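Tonb-dependent siderophore receptor (Acinetobacter baumannii, PDB 5FP1) probably binds iron-chelating siderophores at the outer membrane as the first step of iron uptake, and may bind ferric enterobactin with micromolar affinity. Local coordinates at residues S45-K49 and Q50-D54; M96-G100 and I101-T105; A249-K252 and Q253-Y257; H278-T281 and D282-I286; S491-P494 and V495-A499. One frame throughout, in Å; residues are numbered along the deposited sequence.

Contact 1: residues S45-K49 and Q50-D54; sequences SVISK and QLIED
Ser48 is the N-cap of helix 49-55, and its OG accepts from Leu51 N at 3.2 Å, with a fairly straight N-H...O angle of 160°. The hydroxyl stands between the backbone N and the carbonyl carbon (chi1 67°), a setting that turns it back over the first turn of the helix. Leu51 CB lies close beside the same oxygen. The carbonyl of Ser48 begins the helical bonding, accepting from Ile52 N at 2.9 Å, nearly along the C=O axis. Lys49 O accepts from Glu53 N in the next bond.

Strand 43-47 thus passes directly into the helix. Both elements belong to the plug domain of the TonB-dependent receptor. The strand is an outermost member of the plug's mixed sheet and pairs with strand 114-121.

The charged contact runs along the helix surface. Lys49 NZ and Glu53 OE2 form a salt bridge of 3.0 Å. The lysine chain is extended as far as CE and bends only at its last torsion (chi4 -75°), which swings NZ to the syn side of the carboxylate, tilted somewhat out of its plane. A water lies between Lys49 O (2.9 Å) and Glu53 OE2 (3.1 Å), within bonding distance of both. One residue on, with the same i to i+4 spacing, Gln50 NE2 donates to Asp54 OD1 at 2.8 Å from above the carboxylate plane. Asp54 also bridges to Arg671 and accepts from Trp629, both on barrel strands.

The apolar contact centres on Ile47 CG2. It meets Ile52 CG1 at 3.9 Å and Leu51 CD2 at 4.0 Å.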
loop_
_atom_site.group_PDB
_atom_site.type_symbol
_atom_site.label_atom_id
_atom_site.label_comp_id
_atom_site.label_asym_id
_atom_site.label_seq_id
_atom_site.Cartn_x
_atom_site.Cartn_y
_atom_site.Cartn_z
ATOM N N SER A 45 -3.268 -7.946 10.574
ATOM C CA SER A 45 -2.829 -9.105 9.791
ATOM C C SER A 45 -1.343 -8.950 9.488
ATOM O O SER A 45 -0.885 -7.873 9.086
ATOM C CB SER A 45 -3.555 -9.199 8.459
ATOM O OG SER A 45 -4.925 -9.536 8.631
ATOM N N VAL A 46 -0.602 -10.034 9.599
ATOM C CA VAL A 46 0.821 -10.006 9.241
ATOM C C VAL A 46 1.080 -10.903 8.048
ATOM O O VAL A 46 0.743 -12.088 8.053
ATOM C CB VAL A 46 1.704 -10.399 10.426
ATOM C CG1 VAL A 46 3.183 -10.358 10.030
ATOM C CG2 VAL A 46 1.451 -9.469 11.597
ATOM N N ILE A 47 1.602 -10.316 6.984
ATOM C CA ILE A 47 2.080 -11.086 5.857
ATOM C C ILE A 47 3.461 -11.611 6.245
ATOM O O ILE A 47 4.450 -10.881 6.248
ATOM C CB ILE A 47 2.167 -10.245 4.575
ATOM C CG1 ILE A 47 0.838 -9.571 4.292
ATOM C CG2 ILE A 47 2.528 -11.144 3.409
ATOM C CD1 ILE A 47 0.880 -8.615 3.109
ATOM N N SER A 48 3.521 -12.882 6.627
ATOM C CA SER A 48 4.711 -13.409 7.284
ATOM C C SER A 48 5.874 -13.661 6.316
ATOM O O SER A 48 5.688 -13.813 5.113
ATOM C CB SER A 48 4.367 -14.711 7.996
ATOM O OG SER A 48 4.037 -15.707 7.054
ATOM N N LYS A 49 7.066 -13.744 6.876
ATOM C CA LYS A 49 8.278 -14.150 6.164
ATOM C C LYS A 49 8.047 -15.422 5.370
ATOM O O LYS A 49 8.390 -15.495 4.179
ATOM C CB LYS A 49 9.408 -14.339 7.163
ATOM C CG LYS A 49 10.754 -14.712 6.565
ATOM C CD LYS A 49 11.784 -14.812 7.683
ATOM C CE LYS A 49 13.219 -14.858 7.183
ATOM N NZ LYS A 49 13.523 -16.185 6.628
ATOM N N GLN A 50 7.423 -16.414 5.986
ATOM C CA GLN A 50 7.272 -17.695 5.295
ATOM C C GLN A 50 6.290 -17.587 4.143
ATOM O O GLN A 50 6.484 -18.209 3.102
ATOM C CB GLN A 50 6.848 -18.825 6.249
ATOM C CG GLN A 50 6.886 -20.214 5.594
ATOM C CD GLN A 50 8.276 -20.598 5.141
ATOM O OE1 GLN A 50 9.228 -20.515 5.912
ATOM N NE2 GLN A 50 8.410 -20.967 3.879
ATOM N N LEU A 51 5.227 -16.819 4.329
ATOM C CA LEU A 51 4.285 -16.603 3.246
ATOM C C LEU A 51 4.965 -15.891 2.084
ATOM O O LEU A 51 4.750 -16.242 0.920
ATOM C CB LEU A 51 3.059 -15.820 3.724
ATOM C CG LEU A 51 1.935 -15.595 2.709
ATOM C CD1 LEU A 51 1.347 -16.904 2.196
ATOM C CD2 LEU A 51 0.809 -14.786 3.330
ATOM N N ILE A 52 5.790 -14.909 2.402
ATOM C CA ILE A 52 6.533 -14.154 1.392
ATOM C C ILE A 52 7.462 -15.115 0.618
ATOM O O ILE A 52 7.511 -15.112 -0.614
ATOM C CB ILE A 52 7.302 -12.991 2.037
ATOM C CG1 ILE A 52 6.300 -11.903 2.523
ATOM C CG2 ILE A 52 8.299 -12.400 1.050
ATOM C CD1 ILE A 52 6.914 -10.890 3.451
ATOM N N GLU A 53 8.151 -15.988 1.337
ATOM C CA GLU A 53 9.001 -16.999 0.682
ATOM C C GLU A 53 8.245 -18.017 -0.161
ATOM O O GLU A 53 8.662 -18.338 -1.266
ATOM C CB GLU A 53 9.904 -17.684 1.729
ATOM C CG GLU A 53 11.042 -16.738 2.099
ATOM C CD GLU A 53 11.915 -17.204 3.250
ATOM O OE1 GLU A 53 11.892 -18.415 3.581
ATOM O OE2 GLU A 53 12.622 -16.331 3.818
ATOM N N ASP A 54 7.132 -18.512 0.346
ATOM C CA ASP A 54 6.345 -19.489 -0.356
ATOM C C ASP A 54 5.775 -18.940 -1.672
ATOM O O ASP A 54 5.681 -19.668 -2.681
ATOM C CB ASP A 54 5.165 -19.918 0.504
ATOM C CG ASP A 54 5.521 -20.993 1.529
ATOM O OD1 ASP A 54 6.714 -21.369 1.653
ATOM O OD2 ASP A 54 4.569 -21.409 2.222
HETATM O O HOH W 1 10.726 -13.976 3.333
#

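Contact 2: residues M96-G100 and I101-T105; sequences MYIDG and IRNST
Tyr97 and Arg102 face each other across a tight hairpin, as an antiparallel non-hydrogen-bonded pair. The Tyr97 ring leans over the partner strand. Arg102 CB lies over the ring, 4.3 Å from its centroid and 28° off the normal, in an off-centre CH-pi contact. Arg102 CG is on a ring face too, near the rim. The arginine chain runs out extended and bends at chi3 (-55°). This brings the guanidinium back beneath the phenol oxygen, so that Tyr97 OH sits over one guanidinium face, 3.4 Å from Arg102 NH2. Ring and guanidinium planes are 45° apart. That pair is not a hydrogen bond. Tyr97 OH is hydrogen-bonded to Gly128 O instead.

Ile98 and Asn103 share the other side of the hairpin. Ile98 CG2 touches Asn103 CB at 3.7 Å, and the two side chains lie side by side. Ile98 and Ile101 form a hydrogen-bonded pair around a type I' turn, with Asp99 and Gly100 at its corners. Ile101 N donates to Ile98 O at 3.0 Å and closes the turn. Ile98 N donates back to Ile101 O at 2.8 Å.

At the open end, Asn103 N donates to Met96 O in the carbonyl plane, with an almost linear bond of 2.8 Å. Ser104 OG accepts from Met96 N at 2.7 Å.

The hairpin edges the plug's mixed sheet, with strand 96-98 beside strand 135-141. The chemistry implies that Arg102 is held partly by the CH-pi contact of its CB with the Tyr97 ring. Tyr97 probably helps to place the chain, while carbonyl oxygens of Ser94 and Ala130 take the guanidinium N-H groups.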
loop_
_atom_site.group_PDB
_atom_site.type_symbol
_atom_site.label_atom_id
_atom_site.label_comp_id
_atom_site.label_asym_id
_atom_site.label_seq_id
_atom_site.Cartn_x
_atom_site.Cartn_y
_atom_site.Cartn_z
ATOM N N MET A 96 1.412 4.968 4.659
ATOM C CA MET A 96 2.286 3.814 4.481
ATOM C C MET A 96 3.606 4.073 5.208
ATOM O O MET A 96 4.229 5.135 5.048
ATOM C CB MET A 96 2.533 3.562 2.996
ATOM C CG MET A 96 1.248 3.499 2.193
ATOM S SD MET A 96 1.510 3.044 0.476
ATOM C CE MET A 96 2.257 1.437 0.688
ATOM N N TYR A 97 4.021 3.074 5.980
ATOM C CA TYR A 97 5.083 3.171 6.962
ATOM C C TYR A 97 6.198 2.158 6.663
ATOM O O TYR A 97 5.969 1.059 6.131
ATOM C CB TYR A 97 4.498 2.922 8.398
ATOM C CG TYR A 97 3.614 4.034 8.881
ATOM C CD1 TYR A 97 2.280 4.144 8.445
ATOM C CD2 TYR A 97 4.093 4.992 9.770
ATOM C CE1 TYR A 97 1.486 5.219 8.827
ATOM C CE2 TYR A 97 3.302 6.052 10.168
ATOM C CZ TYR A 97 1.990 6.158 9.712
ATOM O OH TYR A 97 1.219 7.244 10.104
ATOM N N ILE A 98 7.417 2.563 6.977
ATOM C CA ILE A 98 8.577 1.686 6.943
ATOM C C ILE A 98 9.160 1.668 8.361
ATOM O O ILE A 98 9.580 2.704 8.888
ATOM C CB ILE A 98 9.611 2.152 5.895
ATOM C CG1 ILE A 98 10.869 1.279 5.954
ATOM C CG2 ILE A 98 10.020 3.591 6.108
ATOM C CD1 ILE A 98 10.764 0.055 5.078
ATOM N N ASP A 99 9.123 0.497 8.991
ATOM C CA ASP A 99 9.499 0.362 10.410
ATOM C C ASP A 99 8.913 1.470 11.257
ATOM O O ASP A 99 9.600 2.092 12.083
ATOM C CB ASP A 99 11.032 0.282 10.550
ATOM C CG ASP A 99 11.593 -0.883 9.784
ATOM O OD1 ASP A 99 11.242 -2.028 10.136
ATOM O OD2 ASP A 99 12.301 -0.673 8.768
ATOM N N GLY A 100 7.628 1.727 11.072
ATOM C CA GLY A 100 6.925 2.672 11.957
ATOM C C GLY A 100 7.093 4.134 11.659
ATOM O O GLY A 100 6.557 4.982 12.372
ATOM N N ILE A 101 7.797 4.453 10.582
ATOM C CA ILE A 101 7.954 5.847 10.164
ATOM C C ILE A 101 7.287 6.037 8.813
ATOM O O ILE A 101 7.484 5.221 7.907
ATOM C CB ILE A 101 9.447 6.204 10.095
ATOM C CG1 ILE A 101 10.002 6.168 11.530
ATOM C CG2 ILE A 101 9.656 7.566 9.431
ATOM C CD1 ILE A 101 11.400 6.725 11.696
ATOM N N ARG A 102 6.457 7.073 8.703
ATOM C CA ARG A 102 5.705 7.325 7.474
ATOM C C ARG A 102 6.662 7.595 6.308
ATOM O O ARG A 102 7.598 8.373 6.438
ATOM C CB ARG A 102 4.768 8.523 7.633
ATOM C CG ARG A 102 3.678 8.546 6.572
ATOM C CD ARG A 102 2.969 9.885 6.478
ATOM N NE ARG A 102 2.438 10.271 7.792
ATOM C CZ ARG A 102 1.177 10.149 8.202
ATOM N NH1 ARG A 102 0.228 9.658 7.402
ATOM N NH2 ARG A 102 0.846 10.567 9.434
ATOM N N ASN A 103 6.416 6.944 5.181
ATOM C CA ASN A 103 7.206 7.160 3.986
ATOM C C ASN A 103 6.256 7.019 2.816
ATOM O O ASN A 103 6.308 6.026 2.067
ATOM C CB ASN A 103 8.322 6.112 3.919
ATOM C CG ASN A 103 9.359 6.431 2.861
ATOM O OD1 ASN A 103 9.897 7.529 2.819
ATOM N ND2 ASN A 103 9.637 5.471 2.004
ATOM N N SER A 104 5.348 7.981 2.702
ATOM C CA SER A 104 4.208 7.869 1.788
ATOM C C SER A 104 4.305 8.742 0.552
ATOM O O SER A 104 3.303 9.262 0.094
ATOM C CB SER A 104 2.894 8.190 2.522
ATOM O OG SER A 104 2.535 7.091 3.334
ATOM N N THR A 105 5.493 8.851 -0.021
ATOM C CA THR A 105 5.623 9.329 -1.373
ATOM C C THR A 105 5.247 8.209 -2.313
ATOM O O THR A 105 5.400 7.014 -1.982
ATOM C CB THR A 105 7.078 9.800 -1.632
ATOM O OG1 THR A 105 7.987 8.809 -1.146
ATOM C CG2 THR A 105 7.338 11.111 -0.862
#

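Contact 3: residues A249-K252 and Q253-Y257; sequences AEVK and QGTYY
Residues Lys252 to Thr255 form a type II beta turn, with Gln253 and Gly254 at its corners and Gly254 at positive phi. Thr255 bonds twice to the carbonyl of Lys252. Its backbone N donates to Lys252 O at 3.2 Å, through a bent N-H...O angle of 137°. Its hydroxyl OG1 donates to the same oxygen at 2.6 Å. The two donors reach the oxygen from the same face of the carbonyl plane. Chi1 of Thr255 (-61°) sets OG1 on the side of the backbone N, so that both donors converge on Lys252 O.

A second contact joins the residues on either side of the turn, the Tyr257 hydroxyl against the Val251 side chain. The two side chains approach from opposite directions. Tyr257 OH rests against the isopropyl end, 3.5 Å from Val251 CG1 and 3.7 Å from Val251 CG2.

The turn lies in the long loop between strands 234-238 and 264-279 of the barrel domain. Gly254 N and Gln253 NE2 bond to Glu704 and Asp689. The chemistry implies that the threonine hydroxyl probably reinforces the bent turn bond, while the buried tyrosine hydroxyl packs on valine methyls and has its polar need met by Leu394 O.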
loop_
_atom_site.group_PDB
_atom_site.type_symbol
_atom_site.label_atom_id
_atom_site.label_comp_id
_atom_site.label_asym_id
_atom_site.label_seq_id
_atom_site.Cartn_x
_atom_site.Cartn_y
_atom_site.Cartn_z
ATOM N N ALA A 249 -13.694 -3.157 -21.620
ATOM C CA ALA A 249 -13.935 -3.593 -22.980
ATOM C C ALA A 249 -13.566 -5.044 -23.169
ATOM O O ALA A 249 -12.593 -5.546 -22.592
ATOM C CB ALA A 249 -13.143 -2.723 -23.952
ATOM N N GLU A 250 -14.334 -5.721 -24.011
ATOM C CA GLU A 250 -14.040 -7.126 -24.364
ATOM C C GLU A 250 -12.989 -7.160 -25.467
ATOM O O GLU A 250 -13.327 -7.134 -26.666
ATOM C CB GLU A 250 -15.338 -7.795 -24.851
ATOM C CG GLU A 250 -16.384 -7.868 -23.752
ATOM C CD GLU A 250 -15.985 -8.859 -22.652
ATOM O OE1 GLU A 250 -15.079 -9.692 -22.876
ATOM O OE2 GLU A 250 -16.579 -8.804 -21.557
ATOM N N VAL A 251 -11.724 -7.159 -25.058
ATOM C CA VAL A 251 -10.594 -7.222 -25.954
ATOM C C VAL A 251 -9.709 -8.348 -25.479
ATOM O O VAL A 251 -9.866 -8.854 -24.359
ATOM C CB VAL A 251 -9.790 -5.913 -25.980
ATOM C CG1 VAL A 251 -10.669 -4.787 -26.488
ATOM C CG2 VAL A 251 -9.285 -5.575 -24.576
ATOM N N LYS A 252 -8.795 -8.758 -26.341
ATOM C CA LYS A 252 -7.951 -9.911 -26.048
ATOM C C LYS A 252 -7.176 -9.730 -24.739
ATOM O O LYS A 252 -6.653 -8.655 -24.453
ATOM C CB LYS A 252 -6.956 -10.122 -27.166
ATOM C CG LYS A 252 -6.261 -11.473 -27.131
ATOM C CD LYS A 252 -5.276 -11.603 -28.289
ATOM C CE LYS A 252 -4.512 -12.915 -28.198
ATOM N NZ LYS A 252 -3.604 -13.098 -29.366
ATOM N N GLN A 253 -7.093 -10.798 -23.970
ATOM C CA GLN A 253 -6.327 -10.801 -22.740
ATOM C C GLN A 253 -4.911 -10.303 -23.007
ATOM O O GLN A 253 -4.299 -10.651 -24.008
ATOM C CB GLN A 253 -6.304 -12.229 -22.153
ATOM C CG GLN A 253 -5.552 -12.342 -20.846
ATOM C CD GLN A 253 -5.652 -13.707 -20.202
ATOM O OE1 GLN A 253 -6.135 -14.660 -20.798
ATOM N NE2 GLN A 253 -5.225 -13.791 -18.963
ATOM N N GLY A 254 -4.392 -9.452 -22.121
ATOM C CA GLY A 254 -3.029 -8.977 -22.258
ATOM C C GLY A 254 -2.791 -7.914 -23.320
ATOM O O GLY A 254 -1.663 -7.623 -23.643
ATOM N N THR A 255 -3.846 -7.271 -23.799
ATOM C CA THR A 255 -3.698 -6.162 -24.749
ATOM C C THR A 255 -3.110 -4.931 -24.044
ATOM O O THR A 255 -3.543 -4.559 -22.942
ATOM C CB THR A 255 -5.044 -5.819 -25.409
ATOM O OG1 THR A 255 -5.525 -6.966 -26.142
ATOM C CG2 THR A 255 -4.906 -4.637 -26.344
ATOM N N TYR A 256 -2.117 -4.313 -24.670
ATOM C CA TYR A 256 -1.438 -3.138 -24.103
ATOM C C TYR A 256 -1.672 -1.899 -24.931
ATOM O O TYR A 256 -1.320 -1.875 -26.115
ATOM C CB TYR A 256 0.060 -3.402 -24.026
ATOM C CG TYR A 256 0.908 -2.292 -23.450
ATOM C CD1 TYR A 256 0.842 -1.945 -22.102
ATOM C CD2 TYR A 256 1.827 -1.610 -24.251
ATOM C CE1 TYR A 256 1.660 -0.952 -21.582
ATOM C CE2 TYR A 256 2.641 -0.630 -23.744
ATOM C CZ TYR A 256 2.570 -0.298 -22.401
ATOM O OH TYR A 256 3.405 0.701 -21.918
ATOM N N TYR A 257 -2.244 -0.870 -24.309
ATOM C CA TYR A 257 -2.524 0.389 -24.970
ATOM C C TYR A 257 -1.547 1.502 -24.687
ATOM O O TYR A 257 -1.750 2.646 -25.125
ATOM C CB TYR A 257 -3.951 0.850 -24.625
ATOM C CG TYR A 257 -5.000 -0.072 -25.126
ATOM C CD1 TYR A 257 -5.110 -0.355 -26.482
ATOM C CD2 TYR A 257 -5.863 -0.744 -24.245
ATOM C CE1 TYR A 257 -6.075 -1.228 -26.954
ATOM C CE2 TYR A 257 -6.835 -1.604 -24.715
ATOM C CZ TYR A 257 -6.926 -1.859 -26.068
ATOM O OH TYR A 257 -7.864 -2.745 -26.533
#

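Contact 4: residues H278-T281 and D282-I286; sequences HDLT and DNITI
This is the short turn of a beta hairpin at the surface, joining barrel strands 264-279 and 284-304. Asp279 and Thr285 carry its main side-chain bond. They face each other as an antiparallel non-hydrogen-bonded pair and point the same way. Thr285 OG1 donates to Asp279 OD1 at 2.7 Å, from above the carboxylate plane. The CG2 methyl of Thr285 also lies against Asp279 OD1, at 3.3 Å. The other carboxylate oxygen of Asp279 forms a salt bridge with Arg216. A water donates to Thr285 OG1 at 2.8 Å and to Thr281 O, so it links this pair to the turn.

In the fold, the hairpin is one of the antiparallel strand connections that build the wall of a TonB-dependent receptor barrel. His278 N donates to Ile286 O and Ile286 N to His278 O, each at 2.9 Å. The chain turns a corner at Leu280.

Thr281 organises the turn. Its OG1 stands between the backbone N and the carbonyl carbon (chi1 71°), which places it over the N-H groups that follow. Asn283 N donates to Thr281 OG1 at 2.9 Å with an angle of 157°. Ile284 N donates weakly to the same oxygen. In return, Thr281 N donates to Ile284 O on a lone pair, in the carbonyl plane.

On the face of His278, Ile284 and Ile286, apolar contacts prevail. Leu280 CD1 lies 4.3 Å from both Ile284 CG2 and Ile286 CG2. Ile286 CG2 also meets His278 CB at 4.0 Å. The neighbouring strand 315-341 continues this patch, with Leu336 against Leu280 and Ile284, and Leu334 against Ile286.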
loop_
_atom_site.group_PDB
_atom_site.type_symbol
_atom_site.label_atom_id
_atom_site.label_comp_id
_atom_site.label_asym_id
_atom_site.label_seq_id
_atom_site.Cartn_x
_atom_site.Cartn_y
_atom_site.Cartn_z
ATOM N N HIS A 278 18.656 2.930 24.604
ATOM C CA HIS A 278 19.311 2.751 25.908
ATOM C C HIS A 278 18.312 2.208 26.915
ATOM O O HIS A 278 17.236 2.778 27.089
ATOM C CB HIS A 278 19.902 4.047 26.425
ATOM C CG HIS A 278 20.618 3.879 27.731
ATOM N ND1 HIS A 278 21.641 2.969 27.899
ATOM C CD2 HIS A 278 20.430 4.466 28.938
ATOM C CE1 HIS A 278 22.061 3.011 29.154
ATOM N NE2 HIS A 278 21.343 3.909 29.804
ATOM N N ASP A 279 18.661 1.092 27.538
ATOM C CA ASP A 279 17.844 0.485 28.580
ATOM C C ASP A 279 18.106 1.168 29.926
ATOM O O ASP A 279 19.134 0.939 30.574
ATOM C CB ASP A 279 18.135 -1.008 28.679
ATOM C CG ASP A 279 17.797 -1.753 27.423
ATOM O OD1 ASP A 279 17.008 -1.231 26.598
ATOM O OD2 ASP A 279 18.315 -2.873 27.240
ATOM N N LEU A 280 17.179 2.022 30.329
ATOM C CA LEU A 280 17.276 2.738 31.587
ATOM C C LEU A 280 17.142 1.799 32.762
ATOM O O LEU A 280 17.740 2.045 33.802
ATOM C CB LEU A 280 16.213 3.821 31.690
ATOM C CG LEU A 280 16.366 4.910 30.650
ATOM C CD1 LEU A 280 15.095 5.720 30.523
ATOM C CD2 LEU A 280 17.529 5.790 31.050
ATOM N N THR A 281 16.366 0.732 32.601
ATOM C CA THR A 281 16.366 -0.366 33.562
ATOM C C THR A 281 16.187 -1.588 32.749
ATOM O O THR A 281 16.070 -1.486 31.535
ATOM C CB THR A 281 15.190 -0.278 34.542
ATOM O OG1 THR A 281 13.962 -0.591 33.856
ATOM C CG2 THR A 281 15.118 1.110 35.145
ATOM N N ASP A 282 16.110 -2.755 33.377
ATOM C CA ASP A 282 15.811 -3.972 32.629
ATOM C C ASP A 282 14.419 -3.950 31.978
ATOM O O ASP A 282 14.100 -4.817 31.161
ATOM C CB ASP A 282 15.894 -5.207 33.527
ATOM C CG ASP A 282 17.296 -5.466 34.042
ATOM O OD1 ASP A 282 18.276 -5.219 33.301
ATOM O OD2 ASP A 282 17.414 -5.922 35.199
ATOM N N ASN A 283 13.574 -3.009 32.365
ATOM C CA ASN A 283 12.200 -2.982 31.832
ATOM C C ASN A 283 11.774 -1.673 31.145
ATOM O O ASN A 283 10.613 -1.538 30.749
ATOM C CB ASN A 283 11.205 -3.225 32.964
ATOM C CG ASN A 283 11.279 -4.623 33.518
ATOM O OD1 ASN A 283 11.404 -5.610 32.785
ATOM N ND2 ASN A 283 11.185 -4.716 34.821
ATOM N N ILE A 284 12.663 -0.692 31.092
ATOM C CA ILE A 284 12.351 0.591 30.474
ATOM C C ILE A 284 13.475 1.010 29.524
ATOM O O ILE A 284 14.657 1.064 29.904
ATOM C CB ILE A 284 12.104 1.665 31.526
ATOM C CG1 ILE A 284 10.959 1.220 32.438
ATOM C CG2 ILE A 284 11.788 3.013 30.880
ATOM C CD1 ILE A 284 10.817 2.069 33.669
ATOM N N THR A 285 13.088 1.318 28.288
ATOM C CA THR A 285 14.024 1.624 27.210
ATOM C C THR A 285 13.637 2.982 26.613
ATOM O O THR A 285 12.443 3.275 26.436
ATOM C CB THR A 285 13.991 0.499 26.138
ATOM O OG1 THR A 285 14.388 -0.741 26.727
ATOM C CG2 THR A 285 14.911 0.774 24.949
ATOM N N ILE A 286 14.643 3.815 26.343
ATOM C CA ILE A 286 14.451 5.050 25.582
ATOM C C ILE A 286 15.076 4.854 24.208
ATOM O O ILE A 286 16.216 4.349 24.090
ATOM C CB ILE A 286 15.036 6.286 26.293
ATOM C CG1 ILE A 286 14.762 7.559 25.504
ATOM C CG2 ILE A 286 16.546 6.142 26.535
ATOM C CD1 ILE A 286 13.330 8.050 25.547
HETATM O O HOH W 2 14.771 -2.276 28.995
#

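Contact 5: residues S491-P494 and V495-A499; sequences SASP and VGLNA
Leu497 folds back against Ser493 and Pro494, and these three residues make the closer side of the contact. Leu497 CD2 comes to 3.6 Å from Ser493 OG. The serine hydroxyl is extended from the backbone, opposite its N (chi1 -172°), which carries OG out to the leucine methyl. Leu497 CB touches Pro494 O at 3.4 Å. The leucine chi1 of -177° sends CG back toward residues 493 and 494, and chi2 sets CD2 against Ser493 OG.

The other parts are looser. Pro494 CG and Leu497 CD1 only graze, at 4.4 Å. The single bond across the turn, from Leu497 N to Pro494 O, is weak at 3.4 Å, with an N-H...O angle of 136°. It closes a type II turn in which Val495 and Gly496 are the corners and Gly496 has positive phi. Val495 directs its side chain away from residues 491-494 and, in the conformer given, packs on Asn463 and Asn512. A type I turn follows at once, closed by a firmer bond of 3.0 Å from Ala499 N to Gly496 O. There is no solvent side as such, since all the touching residues are buried.

The two turns lead the chain off the end of strand 482-493 into the loop before strand 518-531. Pro494 and Leu497 both pack on Phe444 of barrel strand 433-450, and Pro494 also touches Ser465 of strand 459-476. On the plug side, Pro494 meets Ala130, while Ser491 and Ala492 bond to Gly131 and Ser125.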
loop_
_atom_site.group_PDB
_atom_site.type_symbol
_atom_site.label_atom_id
_atom_site.label_comp_id
_atom_site.label_asym_id
_atom_site.label_seq_id
_atom_site.Cartn_x
_atom_site.Cartn_y
_atom_site.Cartn_z
ATOM N N SER A 491 -9.776 8.654 13.984
ATOM C CA SER A 491 -8.821 9.114 12.999
ATOM C C SER A 491 -9.186 10.516 12.550
ATOM O O SER A 491 -10.349 10.888 12.550
ATOM C CB SER A 491 -8.816 8.153 11.811
ATOM O OG SER A 491 -8.228 8.746 10.653
ATOM N N ALA A 492 -8.174 11.278 12.152
ATOM C CA ALA A 492 -8.335 12.595 11.553
ATOM C C ALA A 492 -7.398 12.672 10.327
ATOM O O ALA A 492 -6.284 12.120 10.343
ATOM C CB ALA A 492 -7.990 13.686 12.558
ATOM N N SER A 493 -7.881 13.313 9.266
ATOM C CA SER A 493 -7.155 13.389 7.981
ATOM C C SER A 493 -7.238 14.816 7.457
ATOM O O SER A 493 -8.294 15.256 6.985
ATOM C CB SER A 493 -7.723 12.388 6.955
ATOM O OG SER A 493 -6.900 12.314 5.770
ATOM N N PRO A 494 -6.154 15.573 7.615
ATOM C CA PRO A 494 -6.159 16.983 7.240
ATOM C C PRO A 494 -6.033 17.167 5.736
ATOM O O PRO A 494 -5.507 16.296 5.031
ATOM C CB PRO A 494 -4.916 17.533 7.941
ATOM C CG PRO A 494 -3.975 16.370 7.978
ATOM C CD PRO A 494 -4.850 15.155 8.167
ATOM N N VAL A 495 -6.536 18.281 5.223
ATOM C CA VAL A 495 -6.325 18.604 3.817
ATOM C C VAL A 495 -4.826 18.816 3.594
ATOM O O VAL A 495 -4.123 19.309 4.460
ATOM C CB VAL A 495 -7.127 19.844 3.360
ATOM C CG1 VAL A 495 -6.551 21.096 3.959
ATOM C CG2 VAL A 495 -7.147 19.944 1.844
ATOM N N GLY A 496 -4.357 18.401 2.429
ATOM C CA GLY A 496 -2.933 18.472 2.049
ATOM C C GLY A 496 -2.087 17.299 2.531
ATOM O O GLY A 496 -0.875 17.318 2.419
ATOM N N LEU A 497 -2.725 16.278 3.097
ATOM C CA LEU A 497 -1.984 15.143 3.647
ATOM C C LEU A 497 -1.095 14.422 2.622
ATOM O O LEU A 497 -0.109 13.785 3.001
ATOM C CB LEU A 497 -2.956 14.149 4.287
ATOM C CG LEU A 497 -2.296 12.943 4.963
ATOM C CD1 LEU A 497 -1.388 13.397 6.103
ATOM C CD2 LEU A 497 -3.350 11.972 5.450
ATOM N N ASN A 498 -1.422 14.493 1.333
ATOM C CA ASN A 498 -0.599 13.804 0.338
ATOM C C ASN A 498 0.772 14.468 0.132
ATOM O O ASN A 498 1.632 13.952 -0.591
ATOM C CB ASN A 498 -1.348 13.634 -0.993
ATOM C CG ASN A 498 -1.688 14.956 -1.700
ATOM O OD1 ASN A 498 -1.067 15.991 -1.480
ATOM N ND2 ASN A 498 -2.654 14.889 -2.608
ATOM N N ALA A 499 0.943 15.646 0.736
ATOM C CA ALA A 499 2.243 16.364 0.767
ATOM C C ALA A 499 2.690 16.751 -0.620
ATOM O O ALA A 499 3.894 16.910 -0.885
ATOM C CB ALA A 499 3.323 15.529 1.436
#

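Overall arrangement
Contacts 1 and 2 belong to the plug and reach the same mixed sheet, with centres about 19 Å apart and no direct touch. Contacts 3, 4 and 5 belong to the barrel domain. Contacts 3 and 4 lie on opposite sides of the chain's centre, about 59 Å apart between centres. Contact 5 is the one that meets the plug hairpin: Arg102 NH1 of contact 2 packs on Leu497 CD1 of contact 5 at 4.3 Å, and their centres are about 15 Å apart. Contact 2 is also nearest the middle of the chain. Bound C8E detergent lies about 9 Å from the side chain of Asn103, and a C8E lies about 12 Å from that of Pro494.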